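Local atomic coordinates of dihydrofolate reductase (Moritella profunda, PDB entry 3IA4), a protein that reduces 7,8-dihydrofolate to 5,6,7,8-tetrahydrofolate with NADPH, and probably thereby supports glycine, purine and DNA precursor synthesis. Residues 102-112 and 127-138. Numbering follows the deposited sequence.
Sequences YNQCLAAADRL and FPDYEQYNWQEI. With NDP (NADPH dihydro-nicotinamide-adenine-dinucleotide phosphate), chain E.
No backbone hydrogen bond joins 102-112 to 127-138; the two segments come nearest at N103 and P128, CA atoms 5.8 Å apart, and stand wider by R111 and W135. Y102 and F127 form an edge-to-face pair, planes at 57°, with F127 CE2 over the centre of the tyrosine ring. P128 extends this patch, its CD lying 3.5 Å from Y102 CB. Y102 CG is anti to the carbonyl carbon, which turns one ring face to F127 while the OH reaches the nicotinamide, 3.4 Å from NDP C4N, and is hydrogen-bonded to I6 O. Y102 also touches the bound methotrexate, and so belongs to both the cofactor and the inhibitor pocket. With an alanine in place of Y102, the edge of F127 would probably lose its aromatic face and I6 O its hydroxyl partner, opening a gap beside the nicotinamide. On the same helix, Q104 binds the adenine end of the NADPH twice, taking N6A on OE1 and giving NE2 to N7A. L106, buried, extends its CG anti to the backbone N (chi1 -179°) and divides its methyls: CD2 meets P128 CB and Y133 CE1, while CD1 rests on Y130 CB and W135. L112 CD1 makes a CH-pi contact, 3.8 Å from the centroid of the W135 six-membered ring and 21° off its normal. The indole is held by a nearly straight bond of 2.8 Å from W135 NE1 to Y130 O; Y133 N reaches the same oxygen from the opposite face of its carbonyl plane. Residues 127-134 and the first residues of edge strand 135-143 thus pack against helix 99-105 and the start of strand 111-117, in the dihydrofolate reductase sheet where strand 153-160 lies between 111-117 and 135-143; strand 2-9 touches Y102 and F127, and L158 backs Y130 and W135.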
loop_
_atom_site.group_PDB
_atom_site.type_symbol
_atom_site.label_atom_id
_atom_site.label_comp_id
_atom_site.label_asym_id
_atom_site.label_seq_id
_atom_site.Cartn_x
_atom_site.Cartn_y
_atom_site.Cartn_z
ATOM N N TYR A 102 -0.526 4.711 6.356
ATOM C CA TYR A 102 -1.743 3.893 6.616
ATOM C C TYR A 102 -2.469 4.340 7.915
ATOM O O TYR A 102 -3.694 4.413 7.963
ATOM C CB TYR A 102 -1.416 2.390 6.779
ATOM C CG TYR A 102 -0.892 1.688 5.539
ATOM C CD1 TYR A 102 -1.445 1.883 4.296
ATOM C CD2 TYR A 102 0.162 0.796 5.682
ATOM C CE1 TYR A 102 -0.989 1.204 3.192
ATOM C CE2 TYR A 102 0.660 0.075 4.581
ATOM C CZ TYR A 102 0.064 0.273 3.361
ATOM O OH TYR A 102 0.620 -0.432 2.332
ATOM N N ASN A 103 -1.701 4.593 8.964
ATOM C CA ASN A 103 -2.243 5.058 10.269
ATOM C C ASN A 103 -2.972 6.373 10.053
ATOM O O ASN A 103 -4.070 6.584 10.557
ATOM C CB ASN A 103 -1.101 5.321 11.279
ATOM C CG ASN A 103 -0.529 4.039 11.894
ATOM O OD1 ASN A 103 -1.069 2.940 11.714
ATOM N ND2 ASN A 103 0.573 4.179 12.619
ATOM N N GLN A 104 -2.340 7.294 9.328
ATOM C CA GLN A 104 -2.982 8.603 9.193
ATOM C C GLN A 104 -4.203 8.625 8.274
ATOM O O GLN A 104 -5.041 9.497 8.455
ATOM C CB GLN A 104 -2.000 9.613 8.681
ATOM C CG GLN A 104 -0.831 9.832 9.637
ATOM C CD GLN A 104 0.256 10.649 8.972
ATOM O OE1 GLN A 104 0.164 11.862 8.880
ATOM N NE2 GLN A 104 1.307 9.996 8.568
ATOM N N CYS A 105 -4.306 7.673 7.324
ATOM C CA CYS A 105 -5.342 7.695 6.289
ATOM C C CYS A 105 -6.442 6.674 6.503
ATOM O O CYS A 105 -7.434 6.715 5.841
ATOM C CB CYS A 105 -4.750 7.474 4.864
ATOM S SG CYS A 105 -3.600 8.800 4.438
ATOM N N LEU A 106 -6.298 5.759 7.466
ATOM C CA LEU A 106 -7.335 4.733 7.681
ATOM C C LEU A 106 -8.737 5.253 7.921
ATOM O O LEU A 106 -9.715 4.760 7.315
ATOM C CB LEU A 106 -6.909 3.753 8.828
ATOM C CG LEU A 106 -7.954 2.646 9.073
ATOM C CD1 LEU A 106 -8.058 1.616 7.919
ATOM C CD2 LEU A 106 -7.646 1.952 10.376
ATOM N N ALA A 107 -8.860 6.289 8.749
ATOM C CA ALA A 107 -10.191 6.752 9.097
ATOM C C ALA A 107 -10.891 7.333 7.864
ATOM O O ALA A 107 -12.140 7.374 7.800
ATOM C CB ALA A 107 -10.114 7.776 10.251
ATOM N N ALA A 108 -10.095 7.677 6.866
ATOM C CA ALA A 108 -10.615 8.309 5.660
ATOM C C ALA A 108 -10.795 7.347 4.487
ATOM O O ALA A 108 -11.267 7.760 3.395
ATOM C CB ALA A 108 -9.679 9.425 5.263
ATOM N N ALA A 109 -10.374 6.086 4.676
ATOM C CA ALA A 109 -10.303 5.171 3.550
ATOM C C ALA A 109 -11.678 4.645 3.212
ATOM O O ALA A 109 -12.484 4.252 4.085
ATOM C CB ALA A 109 -9.350 4.010 3.840
ATOM N N ASP A 110 -11.944 4.657 1.925
ATOM C CA ASP A 110 -13.169 4.068 1.436
ATOM C C ASP A 110 -12.996 2.549 1.181
ATOM O O ASP A 110 -13.989 1.804 1.272
ATOM C CB ASP A 110 -13.516 4.751 0.097
ATOM C CG ASP A 110 -13.869 6.229 0.265
ATOM O OD1 ASP A 110 -13.329 7.052 -0.495
ATOM O OD2 ASP A 110 -14.715 6.592 1.135
ATOM N N ARG A 111 -11.793 2.128 0.736
ATOM C CA ARG A 111 -11.535 0.727 0.395
ATOM C C ARG A 111 -10.149 0.337 0.913
ATOM O O ARG A 111 -9.249 1.190 0.953
ATOM C CB ARG A 111 -11.527 0.521 -1.137
ATOM C CG ARG A 111 -12.830 0.806 -1.842
ATOM C CD ARG A 111 -12.558 0.641 -3.326
ATOM N NE ARG A 111 -13.827 0.691 -4.041
ATOM C CZ ARG A 111 -13.891 0.630 -5.367
ATOM N NH1 ARG A 111 -12.766 0.620 -6.067
ATOM N NH2 ARG A 111 -15.076 0.655 -5.982
ATOM N N LEU A 112 -9.984 -0.933 1.265
ATOM C CA LEU A 112 -8.688 -1.532 1.534
ATOM C C LEU A 112 -8.500 -2.659 0.550
ATOM O O LEU A 112 -9.352 -3.536 0.428
ATOM C CB LEU A 112 -8.638 -2.129 2.944
ATOM C CG LEU A 112 -8.873 -1.086 4.067
ATOM C CD1 LEU A 112 -8.852 -1.826 5.431
ATOM C CD2 LEU A 112 -7.922 0.126 4.035
ATOM N N PHE A 127 0.486 -3.085 9.843
ATOM C CA PHE A 127 -0.744 -2.382 9.306
ATOM C C PHE A 127 -1.631 -1.950 10.482
ATOM O O PHE A 127 -1.665 -2.583 11.552
ATOM C CB PHE A 127 -1.540 -3.398 8.427
ATOM C CG PHE A 127 -2.523 -2.727 7.509
ATOM C CD1 PHE A 127 -3.903 -2.765 7.770
ATOM C CD2 PHE A 127 -2.038 -1.999 6.416
ATOM C CE1 PHE A 127 -4.820 -2.079 6.897
ATOM C CE2 PHE A 127 -2.913 -1.332 5.562
ATOM C CZ PHE A 127 -4.306 -1.324 5.809
ATOM N N PRO A 128 -2.416 -0.880 10.326
ATOM C CA PRO A 128 -3.300 -0.482 11.422
ATOM C C PRO A 128 -4.409 -1.529 11.736
ATOM O O PRO A 128 -4.680 -2.411 10.945
ATOM C CB PRO A 128 -3.999 0.785 10.840
ATOM C CG PRO A 128 -3.407 1.073 9.559
ATOM C CD PRO A 128 -2.344 0.121 9.236
ATOM N N ASP A 129 -5.022 -1.448 12.916
ATOM C CA ASP A 129 -6.099 -2.368 13.280
ATOM C C ASP A 129 -7.428 -1.964 12.560
ATOM O O ASP A 129 -8.318 -1.292 13.114
ATOM C CB ASP A 129 -6.287 -2.293 14.812
ATOM C CG ASP A 129 -7.344 -3.217 15.304
ATOM O OD1 ASP A 129 -7.653 -4.151 14.551
ATOM O OD2 ASP A 129 -7.931 -2.975 16.405
ATOM N N TYR A 130 -7.500 -2.272 11.274
ATOM C CA TYR A 130 -8.663 -1.892 10.495
ATOM C C TYR A 130 -9.937 -2.562 11.005
ATOM O O TYR A 130 -11.060 -2.076 10.770
ATOM C CB TYR A 130 -8.415 -2.227 9.001
ATOM C CG TYR A 130 -8.288 -3.700 8.710
ATOM C CD1 TYR A 130 -7.046 -4.378 8.897
ATOM C CD2 TYR A 130 -9.388 -4.451 8.279
ATOM C CE1 TYR A 130 -6.915 -5.740 8.651
ATOM C CE2 TYR A 130 -9.256 -5.835 8.027
ATOM C CZ TYR A 130 -8.027 -6.453 8.206
ATOM O OH TYR A 130 -7.939 -7.785 7.972
ATOM N N GLU A 131 -9.763 -3.633 11.771
ATOM C CA GLU A 131 -10.932 -4.383 12.222
ATOM C C GLU A 131 -11.675 -3.604 13.312
ATOM O O GLU A 131 -12.767 -3.986 13.696
ATOM C CB GLU A 131 -10.517 -5.789 12.704
ATOM C CG GLU A 131 -9.549 -6.508 11.726
ATOM C CD GLU A 131 -7.974 -6.396 12.077
ATOM O OE1 GLU A 131 -7.349 -5.261 12.232
ATOM O OE2 GLU A 131 -7.321 -7.515 12.133
ATOM N N GLN A 132 -11.149 -2.476 13.761
ATOM C CA GLN A 132 -11.967 -1.587 14.651
ATOM C C GLN A 132 -13.152 -0.913 13.933
ATOM O O GLN A 132 -14.093 -0.404 14.576
ATOM C CB GLN A 132 -11.087 -0.519 15.305
ATOM C CG GLN A 132 -10.657 0.523 14.350
ATOM C CD GLN A 132 -9.768 1.603 14.996
ATOM O OE1 GLN A 132 -9.391 1.532 16.176
ATOM N NE2 GLN A 132 -9.403 2.587 14.195
ATOM N N TYR A 133 -13.100 -0.941 12.603
ATOM C CA TYR A 133 -14.216 -0.485 11.743
ATOM C C TYR A 133 -14.939 -1.681 11.081
ATOM O O TYR A 133 -14.518 -2.836 11.198
ATOM C CB TYR A 133 -13.665 0.436 10.648
ATOM C CG TYR A 133 -12.961 1.651 11.172
ATOM C CD1 TYR A 133 -11.743 2.027 10.663
ATOM C CD2 TYR A 133 -13.528 2.441 12.166
ATOM C CE1 TYR A 133 -11.074 3.166 11.085
ATOM C CE2 TYR A 133 -12.861 3.600 12.609
ATOM C CZ TYR A 133 -11.636 3.948 12.050
ATOM O OH TYR A 133 -10.971 5.096 12.487
ATOM N N ASN A 134 -16.066 -1.381 10.461
ATOM C CA ASN A 134 -16.864 -2.371 9.745
ATOM C C ASN A 134 -16.657 -2.291 8.229
ATOM O O ASN A 134 -16.610 -1.208 7.703
ATOM C CB ASN A 134 -18.374 -2.165 10.034
ATOM C CG ASN A 134 -18.712 -2.356 11.512
ATOM O OD1 ASN A 134 -18.219 -3.284 12.164
ATOM N ND2 ASN A 134 -19.583 -1.486 12.028
ATOM N N TRP A 135 -16.646 -3.445 7.551
ATOM C CA TRP A 135 -16.239 -3.554 6.111
ATOM C C TRP A 135 -17.121 -4.580 5.448
ATOM O O TRP A 135 -17.651 -5.497 6.105
ATOM C CB TRP A 135 -14.768 -4.040 5.959
ATOM C CG TRP A 135 -13.805 -3.162 6.699
ATOM C CD1 TRP A 135 -13.393 -3.308 8.039
ATOM C CD2 TRP A 135 -13.184 -1.966 6.206
ATOM N NE1 TRP A 135 -12.522 -2.266 8.354
ATOM C CE2 TRP A 135 -12.389 -1.438 7.255
ATOM C CE3 TRP A 135 -13.221 -1.278 4.976
ATOM C CZ2 TRP A 135 -11.627 -0.275 7.083
ATOM C CZ3 TRP A 135 -12.473 -0.147 4.799
ATOM C CH2 TRP A 135 -11.678 0.367 5.861
ATOM N N GLN A 136 -17.261 -4.463 4.140
ATOM C CA GLN A 136 -17.836 -5.592 3.428
ATOM C C GLN A 136 -16.894 -5.925 2.290
ATOM O O GLN A 136 -16.335 -5.035 1.662
ATOM C CB GLN A 136 -19.209 -5.256 2.890
ATOM C CG GLN A 136 -19.222 -4.159 1.898
ATOM C CD GLN A 136 -20.619 -4.010 1.292
ATOM O OE1 GLN A 136 -21.309 -3.021 1.527
ATOM N NE2 GLN A 136 -21.038 -5.011 0.529
ATOM N N GLU A 137 -16.705 -7.206 2.071
ATOM C CA GLU A 137 -15.787 -7.633 1.004
ATOM C C GLU A 137 -16.477 -7.538 -0.345
ATOM O O GLU A 137 -17.623 -8.008 -0.471
ATOM C CB GLU A 137 -15.302 -9.043 1.298
ATOM C CG GLU A 137 -14.281 -9.531 0.301
ATOM C CD GLU A 137 -13.852 -10.935 0.601
ATOM O OE1 GLU A 137 -14.707 -11.854 0.467
ATOM O OE2 GLU A 137 -12.659 -11.135 0.962
ATOM N N ILE A 138 -15.856 -6.892 -1.341
ATOM C CA ILE A 138 -16.508 -6.800 -2.641
ATOM C C ILE A 138 -15.738 -7.489 -3.776
ATOM O O ILE A 138 -16.249 -7.518 -4.924
ATOM C CB ILE A 138 -16.740 -5.378 -3.080
ATOM C CG1 ILE A 138 -15.415 -4.621 -3.128
ATOM C CG2 ILE A 138 -17.727 -4.685 -2.148
ATOM C CD1 ILE A 138 -15.593 -3.144 -3.560
HETATM P PA NDP E . 6.587 5.427 5.563
HETATM O O1A NDP E . 5.163 5.622 6.015
HETATM O O2A NDP E . 6.906 4.770 4.256
HETATM O O5B NDP E . 7.433 6.826 5.588
HETATM C C5B NDP E . 7.313 7.681 6.746
HETATM C C4B NDP E . 8.006 8.984 6.364
HETATM O O4B NDP E . 7.068 9.721 5.566
HETATM C C3B NDP E . 8.168 9.909 7.595
HETATM O O3B NDP E . 9.352 9.568 8.309
HETATM C C2B NDP E . 8.167 11.306 6.996
HETATM O O2B NDP E . 9.327 11.528 6.187
HETATM C C1B NDP E . 7.056 11.118 5.982
HETATM N N9A NDP E . 5.717 11.490 6.487
HETATM C C8A NDP E . 4.890 10.688 7.175
HETATM N N7A NDP E . 3.707 11.296 7.402
HETATM C C5A NDP E . 3.779 12.524 6.819
HETATM C C6A NDP E . 2.890 13.679 6.631
HETATM N N6A NDP E . 1.624 13.730 7.160
HETATM N N1A NDP E . 3.424 14.727 5.915
HETATM C C2A NDP E . 4.630 14.752 5.358
HETATM N N3A NDP E . 5.475 13.734 5.496
HETATM C C4A NDP E . 5.090 12.620 6.203
HETATM O O3 NDP E . 7.450 4.686 6.713
HETATM P PN NDP E . 7.265 3.421 7.689
HETATM O O1N NDP E . 6.075 3.651 8.545
HETATM O O2N NDP E . 8.580 3.154 8.327
HETATM O O5D NDP E . 6.844 2.254 6.702
HETATM C C5D NDP E . 7.845 1.658 5.890
HETATM C C4D NDP E . 7.815 0.145 6.074
HETATM O O4D NDP E . 6.587 -0.407 5.469
HETATM C C3D NDP E . 8.975 -0.596 5.392
HETATM O O3D NDP E . 9.350 -1.719 6.212
HETATM C C2D NDP E . 8.364 -1.137 4.099
HETATM O O2D NDP E . 9.031 -2.311 3.573
HETATM C C1D NDP E . 6.979 -1.473 4.582
HETATM N N1N NDP E . 5.944 -1.506 3.554
HETATM C C2N NDP E . 5.209 -2.614 3.451
HETATM C C3N NDP E . 4.149 -2.649 2.579
HETATM C C7N NDP E . 3.359 -3.917 2.481
HETATM O O7N NDP E . 2.340 -3.902 1.823
HETATM N N7N NDP E . 3.677 -5.008 3.183
HETATM C C4N NDP E . 3.742 -1.506 1.663
HETATM C C5N NDP E . 4.589 -0.361 1.948
HETATM C C6N NDP E . 5.654 -0.412 2.815
HETATM P P2B NDP E . 10.300 12.797 6.467
HETATM O O1X NDP E . 11.115 12.837 5.249
HETATM O O2X NDP E . 9.358 13.919 6.742
HETATM O O3X NDP E . 11.012 12.463 7.748
#